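PDB 1YRV: ubiquitin-conjugating ligase MGC351130 from Homo sapiens, which catalyses the covalent attachment of ubiquitin to other proteins, taking activated ubiquitin from the E1 enzyme onto its own cysteine. Local coordinates for residues Tyr159-Ile162 / Leu163-Asn167; Ser65-Gln68 / Gly69-Phe72; Leu128-Leu131 / Gln132-Ser136. One frame throughout, in Å; residues are numbered along the deposited sequence.

Contact 1 (Tyr159-Ile162 / Leu163-Asn167); sequences YRTI and LRLFN
Arg160 O accepts Arg164 N at 2.9 Å in a nearly straight bond (171° at the hydrogen). Leu163 N to Tyr159 O, Leu165 N to Thr161 O and Phe166 N to Ile162 O repeat the step, making four successive i to i+4 bonds of helix 156-166. Tyr159 carries the inner side. With CG anti to the backbone N (chi1 -178°) and beside the carbonyl carbon, its ring slants across Leu163, CE2 3.3 Å from Leu163 CD1, while Leu163 CD2 lies 3.8 Å from Tyr159 OH. An alanine in place of Tyr159 is likely to leave Leu163 without its aromatic neighbour and Phe96 O without the weak bond from the hydroxyl. On another side, the Ile162 and Phe166 side chains lie side by side, Ile162 CG2 3.4 Å from Phe166 CE2, and Ile162 O meets the ring edge, 3.1 Å from Phe166 CD2. Arg160 and Arg164 extend the same way with their guanidinium planes 79° apart; Arg164 NH2 stands 3.6 Å from Arg160 NE, a pairing of like charges that may be eased by the long, weak ion pair of Arg160 with Glu156. The helix packs by Tyr159 and Ile162 against helix 146-153, at Ile151, and by Tyr159 and Leu163 against the loop ahead of strand 71-77, at Val66 and Leu70.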
ATOM      1  N   TYR A 159       7.952  -5.185 -20.274  1.00 60.53           N
ATOM      2  CA  TYR A 159       7.427  -4.466 -19.127  1.00 60.52           C
ATOM      3  C   TYR A 159       8.407  -4.621 -17.959  1.00 60.93           C
ATOM      4  O   TYR A 159       8.855  -3.629 -17.378  1.00 58.89           O
ATOM      5  CB  TYR A 159       6.055  -5.022 -18.737  1.00 59.80           C
ATOM      6  CG  TYR A 159       5.433  -4.283 -17.581  1.00 60.39           C
ATOM      7  CD1 TYR A 159       4.754  -3.082 -17.776  1.00 59.75           C
ATOM      8  CD2 TYR A 159       5.639  -4.716 -16.276  1.00 60.10           C
ATOM      9  CE1 TYR A 159       4.314  -2.328 -16.691  1.00 60.19           C
ATOM     10  CE2 TYR A 159       5.207  -3.975 -15.195  1.00 61.09           C
ATOM     11  CZ  TYR A 159       4.553  -2.782 -15.404  1.00 59.64           C
ATOM     12  OH  TYR A 159       4.176  -2.028 -14.320  1.00 60.18           O
ATOM     13  N   ARG A 160       8.742  -5.866 -17.627  1.00 62.14           N
ATOM     14  CA  ARG A 160       9.676  -6.131 -16.544  1.00 63.77           C
ATOM     15  C   ARG A 160      10.992  -5.420 -16.756  1.00 63.32           C
ATOM     16  O   ARG A 160      11.553  -4.832 -15.832  1.00 63.69           O
ATOM     17  CB  ARG A 160       9.958  -7.631 -16.403  1.00 66.35           C
ATOM     18  CG  ARG A 160       9.003  -8.393 -15.482  1.00 70.43           C
ATOM     19  CD  ARG A 160       9.700  -9.635 -14.886  1.00 74.36           C
ATOM     20  NE  ARG A 160      10.456 -10.336 -15.926  1.00 77.56           N
ATOM     21  CZ  ARG A 160       9.895 -10.961 -16.958  1.00 78.82           C
ATOM     22  NH1 ARG A 160       8.571 -10.986 -17.072  1.00 79.85           N
ATOM     23  NH2 ARG A 160      10.652 -11.521 -17.899  1.00 79.38           N
ATOM     24  N   THR A 161      11.498  -5.485 -17.980  1.00 64.68           N
ATOM     25  CA  THR A 161      12.775  -4.856 -18.291  1.00 64.62           C
ATOM     26  C   THR A 161      12.744  -3.400 -17.892  1.00 63.90           C
ATOM     27  O   THR A 161      13.715  -2.869 -17.356  1.00 64.98           O
ATOM     28  CB  THR A 161      13.083  -4.955 -19.784  1.00 65.46           C
ATOM     29  OG1 THR A 161      13.447  -6.305 -20.102  1.00 67.59           O
ATOM     30  CG2 THR A 161      14.221  -4.020 -20.152  1.00 65.74           C
ATOM     31  N   ILE A 162      11.614  -2.762 -18.169  1.00 63.61           N
ATOM     32  CA  ILE A 162      11.423  -1.356 -17.848  1.00 64.84           C
ATOM     33  C   ILE A 162      11.420  -1.158 -16.336  1.00 67.06           C
ATOM     34  O   ILE A 162      12.043  -0.225 -15.818  1.00 66.14           O
ATOM     35  CB  ILE A 162      10.111  -0.830 -18.472  1.00 62.53           C
ATOM     36  CG1 ILE A 162      10.221  -0.905 -20.000  1.00 61.70           C
ATOM     37  CG2 ILE A 162       9.846   0.603 -18.035  1.00 59.72           C
ATOM     38  CD1 ILE A 162       9.014  -0.408 -20.746  1.00 59.85           C
ATOM     39  N   LEU A 163      10.725  -2.041 -15.627  1.00 69.01           N
ATOM     40  CA  LEU A 163      10.703  -1.953 -14.178  1.00 72.79           C
ATOM     41  C   LEU A 163      12.130  -1.963 -13.639  1.00 76.00           C
ATOM     42  O   LEU A 163      12.511  -1.074 -12.885  1.00 75.67           O
ATOM     43  CB  LEU A 163       9.923  -3.120 -13.583  1.00 71.71           C
ATOM     44  CG  LEU A 163       8.425  -3.080 -13.868  1.00 71.43           C
ATOM     45  CD1 LEU A 163       7.754  -4.193 -13.095  1.00 70.69           C
ATOM     46  CD2 LEU A 163       7.854  -1.719 -13.456  1.00 71.72           C
ATOM     47  N   ARG A 164      12.915  -2.967 -14.037  1.00 80.84           N
ATOM     48  CA  ARG A 164      14.310  -3.099 -13.593  1.00 85.57           C
ATOM     49  C   ARG A 164      15.063  -1.798 -13.876  1.00 88.40           C
ATOM     50  O   ARG A 164      15.848  -1.319 -13.056  1.00 88.26           O
ATOM     51  CB  ARG A 164      15.024  -4.240 -14.338  1.00 86.29           C
ATOM     52  CG  ARG A 164      14.220  -5.525 -14.549  1.00 88.78           C
ATOM     53  CD  ARG A 164      14.169  -6.428 -13.319  1.00 90.38           C
ATOM     54  NE  ARG A 164      13.438  -7.669 -13.604  1.00 93.05           N
ATOM     55  CZ  ARG A 164      13.254  -8.659 -12.734  1.00 94.08           C
ATOM     56  NH1 ARG A 164      13.747  -8.568 -11.503  1.00 94.39           N
ATOM     57  NH2 ARG A 164      12.572  -9.744 -13.094  1.00 94.58           N
ATOM     58  N   LEU A 165      14.827  -1.238 -15.055  1.00 91.62           N
ATOM     59  CA  LEU A 165      15.473   0.001 -15.440  1.00 94.77           C
ATOM     60  C   LEU A 165      15.083   1.128 -14.490  1.00 96.43           C
ATOM     61  O   LEU A 165      15.869   2.039 -14.254  1.00 96.62           O
ATOM     62  CB  LEU A 165      15.094   0.364 -16.877  1.00 95.64           C
ATOM     63  CG  LEU A 165      16.105   0.002 -17.972  1.00 96.70           C
ATOM     64  CD1 LEU A 165      17.303   0.916 -17.842  1.00 96.67           C
ATOM     65  CD2 LEU A 165      16.516  -1.467 -17.873  1.00 97.53           C
ATOM     66  N   PHE A 166      13.873   1.056 -13.941  1.00 98.41           N
ATOM     67  CA  PHE A 166      13.382   2.071 -13.014  1.00100.19           C
ATOM     68  C   PHE A 166      13.894   1.862 -11.596  1.00101.93           C
ATOM     69  O   PHE A 166      13.704   2.705 -10.719  1.00101.74           O
ATOM     70  CB  PHE A 166      11.859   2.082 -13.012  1.00 99.97           C
ATOM     71  CG  PHE A 166      11.269   3.022 -14.010  1.00 99.97           C
ATOM     72  CD1 PHE A 166      11.125   4.368 -13.705  1.00100.27           C
ATOM     73  CD2 PHE A 166      10.875   2.569 -15.262  1.00 99.95           C
ATOM     74  CE1 PHE A 166      10.596   5.256 -14.636  1.00100.42           C
ATOM     75  CE2 PHE A 166      10.346   3.446 -16.203  1.00 99.67           C
ATOM     76  CZ  PHE A 166      10.203   4.791 -15.890  1.00100.17           C
ATOM     77  N   ASN A 167      14.540   0.726 -11.375  1.00104.19           N
ATOM     78  CA  ASN A 167      15.096   0.411 -10.073  1.00106.79           C
ATOM     79  C   ASN A 167      16.580   0.738 -10.043  1.00107.85           C
ATOM     80  O   ASN A 167      17.391  -0.210  -9.922  1.00108.78           O
ATOM     81  CB  ASN A 167      14.876  -1.062  -9.758  1.00107.94           C
ATOM     82  CG  ASN A 167      13.471  -1.337  -9.295  1.00109.84           C
ATOM     83  OD1 ASN A 167      12.501  -0.890  -9.914  1.00111.12           O
ATOM     84  ND2 ASN A 167      13.346  -2.076  -8.199  1.00111.17           N
TER

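Contact 2 (Ser65-Gln68 / Gly69-Phe72); sequences SVWQ and GLVF
Val66 O lies 4.1 Å from Leu70 CD1, within a type I beta turn that starts at Ser65 and is closed by Gln68 N on Ser65 O at 2.8 Å. Trp67 comes next. Its carbonyl O receives Leu70 N at 2.8 Å, closing a second turn, of type II. Phe72 CE1 lies over one face of the indole, 3.3 Å from Trp67 CD1, and Phe72 CZ sits 3.6 Å from Trp67 CG; the five-membered ring and the Phe72 ring are oblique, their planes inclined at 46°. Leu70 packs beside the indole, its CD1 3.6 Å from Trp67 CA and 3.8 Å from Trp67 CD1. Gln68 takes the second position of the type II turn and Gly69 the third, with a positive phi (94°) at which a beta carbon would collide with Gln68 O. Beyond the turn the chain enters strand 71-77, and Leu70 and Phe72 bond through their backbones to Gly61 and Ile59. The double turn thus belongs to the connection between the second and third strands of the antiparallel sheet of the UBC fold, with the Trp67 indole also meeting the ring of His97, first residue of the family's His-Pro-Asn motif.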
ATOM      1  N   SER A  65       4.265 -13.101 -10.282  1.00 67.16           N
ATOM      2  CA  SER A  65       3.646 -11.898 -10.807  1.00 64.64           C
ATOM      3  C   SER A  65       4.747 -11.090 -11.490  1.00 63.50           C
ATOM      4  O   SER A  65       5.952 -11.306 -11.264  1.00 60.77           O
ATOM      5  CB  SER A  65       3.014 -11.061  -9.671  1.00 64.10           C
ATOM      6  OG  SER A  65       4.011 -10.513  -8.820  1.00 62.21           O
ATOM      7  N   VAL A  66       4.321 -10.149 -12.318  1.00 61.73           N
ATOM      8  CA  VAL A  66       5.257  -9.295 -13.011  1.00 62.87           C
ATOM      9  C   VAL A  66       6.283  -8.642 -12.079  1.00 62.29           C
ATOM     10  O   VAL A  66       7.431  -8.406 -12.478  1.00 61.81           O
ATOM     11  CB  VAL A  66       4.529  -8.208 -13.764  1.00 63.90           C
ATOM     12  CG1 VAL A  66       5.504  -7.489 -14.654  1.00 65.08           C
ATOM     13  CG2 VAL A  66       3.403  -8.820 -14.573  1.00 65.34           C
ATOM     14  N   TRP A  67       5.881  -8.376 -10.836  1.00 61.23           N
ATOM     15  CA  TRP A  67       6.768  -7.742  -9.865  1.00 61.01           C
ATOM     16  C   TRP A  67       7.553  -8.706  -9.006  1.00 62.60           C
ATOM     17  O   TRP A  67       8.037  -8.317  -7.943  1.00 63.83           O
ATOM     18  CB  TRP A  67       5.987  -6.804  -8.945  1.00 59.46           C
ATOM     19  CG  TRP A  67       5.493  -5.594  -9.650  1.00 56.09           C
ATOM     20  CD1 TRP A  67       6.056  -4.336  -9.665  1.00 53.59           C
ATOM     21  CD2 TRP A  67       4.360  -5.538 -10.506  1.00 53.38           C
ATOM     22  NE1 TRP A  67       5.327  -3.511 -10.489  1.00 51.74           N
ATOM     23  CE2 TRP A  67       4.287  -4.224 -11.013  1.00 51.39           C
ATOM     24  CE3 TRP A  67       3.392  -6.479 -10.897  1.00 56.83           C
ATOM     25  CZ2 TRP A  67       3.290  -3.825 -11.891  1.00 53.10           C
ATOM     26  CZ3 TRP A  67       2.391  -6.078 -11.782  1.00 56.50           C
ATOM     27  CH2 TRP A  67       2.353  -4.756 -12.265  1.00 54.41           C
ATOM     28  N   GLN A  68       7.683  -9.950  -9.452  1.00 63.52           N
ATOM     29  CA  GLN A  68       8.444 -10.928  -8.689  1.00 64.93           C
ATOM     30  C   GLN A  68       9.879 -10.454  -8.533  1.00 64.82           C
ATOM     31  O   GLN A  68      10.562 -10.176  -9.515  1.00 65.74           O
ATOM     32  CB  GLN A  68       8.408 -12.295  -9.376  1.00 66.86           C
ATOM     33  CG  GLN A  68       7.228 -13.156  -8.947  1.00 70.87           C
ATOM     34  CD  GLN A  68       7.585 -14.627  -8.834  1.00 72.23           C
ATOM     35  OE1 GLN A  68       7.785 -15.311  -9.834  1.00 74.12           O
ATOM     36  NE2 GLN A  68       7.678 -15.115  -7.607  1.00 73.31           N
ATOM     37  N   GLY A  69      10.327 -10.344  -7.288  1.00 64.27           N
ATOM     38  CA  GLY A  69      11.679  -9.890  -7.033  1.00 62.57           C
ATOM     39  C   GLY A  69      11.754  -8.393  -6.792  1.00 62.19           C
ATOM     40  O   GLY A  69      12.795  -7.865  -6.404  1.00 62.31           O
ATOM     41  N   LEU A  70      10.647  -7.702  -7.023  1.00 60.66           N
ATOM     42  CA  LEU A  70      10.598  -6.266  -6.818  1.00 60.64           C
ATOM     43  C   LEU A  70      10.047  -5.913  -5.424  1.00 60.77           C
ATOM     44  O   LEU A  70       9.540  -6.782  -4.700  1.00 60.60           O
ATOM     45  CB  LEU A  70       9.755  -5.638  -7.928  1.00 60.69           C
ATOM     46  CG  LEU A  70      10.500  -5.709  -9.270  1.00 61.67           C
ATOM     47  CD1 LEU A  70       9.573  -5.521 -10.468  1.00 61.06           C
ATOM     48  CD2 LEU A  70      11.569  -4.649  -9.249  1.00 62.14           C
ATOM     49  N   VAL A  71      10.138  -4.637  -5.058  1.00 59.63           N
ATOM     50  CA  VAL A  71       9.677  -4.189  -3.749  1.00 59.28           C
ATOM     51  C   VAL A  71       8.939  -2.858  -3.808  1.00 57.95           C
ATOM     52  O   VAL A  71       9.476  -1.874  -4.304  1.00 58.43           O
ATOM     53  CB  VAL A  71      10.870  -4.047  -2.778  1.00 60.09           C
ATOM     54  CG1 VAL A  71      10.393  -3.557  -1.418  1.00 62.18           C
ATOM     55  CG2 VAL A  71      11.558  -5.399  -2.618  1.00 61.93           C
ATOM     56  N   PHE A  72       7.709  -2.824  -3.302  1.00 55.93           N
ATOM     57  CA  PHE A  72       6.934  -1.589  -3.301  1.00 52.76           C
ATOM     58  C   PHE A  72       7.278  -0.830  -2.023  1.00 52.65           C
ATOM     59  O   PHE A  72       7.074  -1.330  -0.909  1.00 53.23           O
ATOM     60  CB  PHE A  72       5.431  -1.889  -3.348  1.00 51.43           C
ATOM     61  CG  PHE A  72       5.012  -2.810  -4.483  1.00 50.02           C
ATOM     62  CD1 PHE A  72       5.067  -2.398  -5.813  1.00 49.81           C
ATOM     63  CD2 PHE A  72       4.505  -4.070  -4.213  1.00 48.64           C
ATOM     64  CE1 PHE A  72       4.598  -3.238  -6.862  1.00 48.06           C
ATOM     65  CE2 PHE A  72       4.036  -4.907  -5.248  1.00 49.32           C
ATOM     66  CZ  PHE A  72       4.088  -4.485  -6.576  1.00 48.06           C
TER

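Contact 3 (Leu128-Leu131 / Gln132-Ser136); sequences LLAL and QVMLS
From Leu128 to Leu135 the backbone follows the regular alpha-helical pattern, Gln132 N bonding to Leu128 O, Val133 N to Leu129 O, Met134 N to Ala130 O and Leu135 N to Leu131 O, the last at 2.8 Å. The segments belong to helix 124-135, the central helix of the UBC fold, which lies against the antiparallel sheet. The side chains divide by face. That of Leu128 turns to the sheet, at Ile43, Ala45 and Ile76, whereas Ala130, Leu131 and Met134 all touch Phe111 of helix 110-113, which therefore packs on this other flank. Leu131 and Leu135 point the same way one turn apart, Leu131 CG lying 4.1 Å from Leu135 CD1 in an apolar ridge; the Leu135 side chain is about 8 Å from that of Cys108, the predicted thioester cysteine. Met134 runs back toward Ala130: with CG anti to its own carbonyl carbon (chi1 -55°), that methylene sits 3.0 Å from Ala130 O, and the extended chain carries Met134 CE to 4.1 Å from Ala130 CB. One turn after Gln132, Ser136 OG donates to Gln132 O at 2.9 Å. Three further hydrogen bonds tie this part of the helix to its surroundings: Ser136 OG with Leu62 N in the loop after strand 54-60, Leu135 O with His97 NE2, and Gln132 NE2 with Glu60 O. The Gln132 side chain is thus held at both amide atoms, for a water donates to OE1, and the two bonds together hold the amide's rotation. The same water gives its other hydrogen to Leu129 O, standing 2.9 Å from both Gln132 OE1 and Leu129 O, so that Leu129 O serves the water as well as Val133 N.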
ATOM      1  N   LEU A 128      -1.914  -4.316   4.392  1.00 39.74           N
ATOM      2  CA  LEU A 128      -0.619  -4.672   3.846  1.00 41.30           C
ATOM      3  C   LEU A 128      -0.734  -5.897   2.923  1.00 43.29           C
ATOM      4  O   LEU A 128      -0.218  -5.869   1.809  1.00 44.61           O
ATOM      5  CB  LEU A 128       0.384  -4.888   4.990  1.00 40.04           C
ATOM      6  CG  LEU A 128       0.706  -3.642   5.852  1.00 43.74           C
ATOM      7  CD1 LEU A 128       1.757  -3.908   6.972  1.00 40.13           C
ATOM      8  CD2 LEU A 128       1.261  -2.565   4.902  1.00 44.42           C
ATOM      9  N   LEU A 129      -1.429  -6.950   3.358  1.00 44.12           N
ATOM     10  CA  LEU A 129      -1.588  -8.128   2.516  1.00 42.17           C
ATOM     11  C   LEU A 129      -2.421  -7.754   1.308  1.00 42.94           C
ATOM     12  O   LEU A 129      -2.075  -8.121   0.186  1.00 45.04           O
ATOM     13  CB  LEU A 129      -2.269  -9.286   3.267  1.00 42.05           C
ATOM     14  CG  LEU A 129      -1.626  -9.751   4.598  1.00 43.40           C
ATOM     15  CD1 LEU A 129      -2.516 -10.769   5.266  1.00 43.09           C
ATOM     16  CD2 LEU A 129      -0.211 -10.336   4.362  1.00 43.56           C
ATOM     17  N   ALA A 130      -3.513  -7.016   1.499  1.00 41.16           N
ATOM     18  CA  ALA A 130      -4.320  -6.664   0.330  1.00 41.64           C
ATOM     19  C   ALA A 130      -3.488  -5.888  -0.687  1.00 42.15           C
ATOM     20  O   ALA A 130      -3.539  -6.182  -1.895  1.00 43.99           O
ATOM     21  CB  ALA A 130      -5.579  -5.848   0.725  1.00 39.07           C
ATOM     22  N   LEU A 131      -2.725  -4.904  -0.212  1.00 43.73           N
ATOM     23  CA  LEU A 131      -1.857  -4.094  -1.091  1.00 43.89           C
ATOM     24  C   LEU A 131      -0.934  -4.985  -1.914  1.00 44.42           C
ATOM     25  O   LEU A 131      -0.807  -4.827  -3.124  1.00 46.60           O
ATOM     26  CB  LEU A 131      -1.000  -3.134  -0.253  1.00 43.62           C
ATOM     27  CG  LEU A 131      -1.300  -1.620  -0.249  1.00 45.39           C
ATOM     28  CD1 LEU A 131      -2.751  -1.361  -0.384  1.00 43.80           C
ATOM     29  CD2 LEU A 131      -0.753  -1.022   1.035  1.00 42.85           C
ATOM     30  N   GLN A 132      -0.274  -5.909  -1.240  1.00 44.20           N
ATOM     31  CA  GLN A 132       0.621  -6.826  -1.917  1.00 46.65           C
ATOM     32  C   GLN A 132      -0.052  -7.514  -3.090  1.00 46.52           C
ATOM     33  O   GLN A 132       0.447  -7.458  -4.193  1.00 49.47           O
ATOM     34  CB  GLN A 132       1.132  -7.871  -0.933  1.00 43.99           C
ATOM     35  CG  GLN A 132       2.082  -8.836  -1.559  1.00 48.70           C
ATOM     36  CD  GLN A 132       2.698  -9.790  -0.540  1.00 47.44           C
ATOM     37  OE1 GLN A 132       2.047 -10.718  -0.059  1.00 48.83           O
ATOM     38  NE2 GLN A 132       3.952  -9.540  -0.185  1.00 51.04           N
ATOM     39  N   VAL A 133      -1.201  -8.134  -2.861  1.00 46.48           N
ATOM     40  CA  VAL A 133      -1.875  -8.823  -3.942  1.00 46.53           C
ATOM     41  C   VAL A 133      -2.361  -7.923  -5.056  1.00 47.99           C
ATOM     42  O   VAL A 133      -2.145  -8.214  -6.236  1.00 49.93           O
ATOM     43  CB  VAL A 133      -3.067  -9.606  -3.440  1.00 47.59           C
ATOM     44  CG1 VAL A 133      -3.743 -10.315  -4.609  1.00 47.36           C
ATOM     45  CG2 VAL A 133      -2.603 -10.610  -2.381  1.00 47.60           C
ATOM     46  N   MET A 134      -3.018  -6.833  -4.684  1.00 46.26           N
ATOM     47  CA  MET A 134      -3.555  -5.902  -5.646  1.00 46.21           C
ATOM     48  C   MET A 134      -2.467  -5.237  -6.461  1.00 47.25           C
ATOM     49  O   MET A 134      -2.544  -5.208  -7.672  1.00 46.53           O
ATOM     50  CB  MET A 134      -4.408  -4.839  -4.931  1.00 46.08           C
ATOM     51  CG  MET A 134      -5.541  -5.394  -4.037  1.00 48.34           C
ATOM     52  SD  MET A 134      -6.926  -4.196  -3.600  1.00 57.24           S
ATOM     53  CE  MET A 134      -8.052  -5.358  -2.563  1.00 51.20           C
ATOM     54  N   LEU A 135      -1.443  -4.712  -5.808  1.00 47.70           N
ATOM     55  CA  LEU A 135      -0.398  -4.039  -6.561  1.00 50.15           C
ATOM     56  C   LEU A 135       0.394  -5.004  -7.478  1.00 53.97           C
ATOM     57  O   LEU A 135       1.119  -4.568  -8.397  1.00 54.48           O
ATOM     58  CB  LEU A 135       0.539  -3.280  -5.613  1.00 46.55           C
ATOM     59  CG  LEU A 135      -0.036  -1.947  -5.108  1.00 43.04           C
ATOM     60  CD1 LEU A 135       0.651  -1.527  -3.814  1.00 34.82           C
ATOM     61  CD2 LEU A 135       0.100  -0.850  -6.174  1.00 43.09           C
ATOM     62  N   SER A 136       0.238  -6.305  -7.253  1.00 54.56           N
ATOM     63  CA  SER A 136       0.907  -7.297  -8.087  1.00 57.35           C
ATOM     64  C   SER A 136      -0.030  -7.836  -9.165  1.00 59.23           C
ATOM     65  O   SER A 136       0.347  -8.722  -9.919  1.00 61.77           O
ATOM     66  CB  SER A 136       1.405  -8.456  -7.237  1.00 52.92           C
ATOM     67  OG  SER A 136       2.323  -7.984  -6.287  1.00 52.64           O
TER
HETATM   68  O   HOH W   1      -0.880 -10.756   0.128  1.00 44.43           O

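How the contacts relate
Contact 2 stands between the other two. Its centre is about 10 Å from that of contact 1 and about 11 Å from that of contact 3, whereas contacts 1 and 3 are about 19 Å apart between centres and no nearer than about 7 Å between atoms. Tyr159 OH of contact 1 meets Trp67 CZ2 at 3.1 Å, and Tyr159 CD2 packs on Val66 CG1 at 3.2 Å. On the other side Phe72 CZ lies 3.5 Å from Leu135 O, and Ser65 CB 3.6 Å from Ser136 O. The turns before strand 71-77 thereby join the last helix to the central one. Of the three, contact 3 approaches the predicted active-site Cys108; contacts 1 and 2 lie away from it.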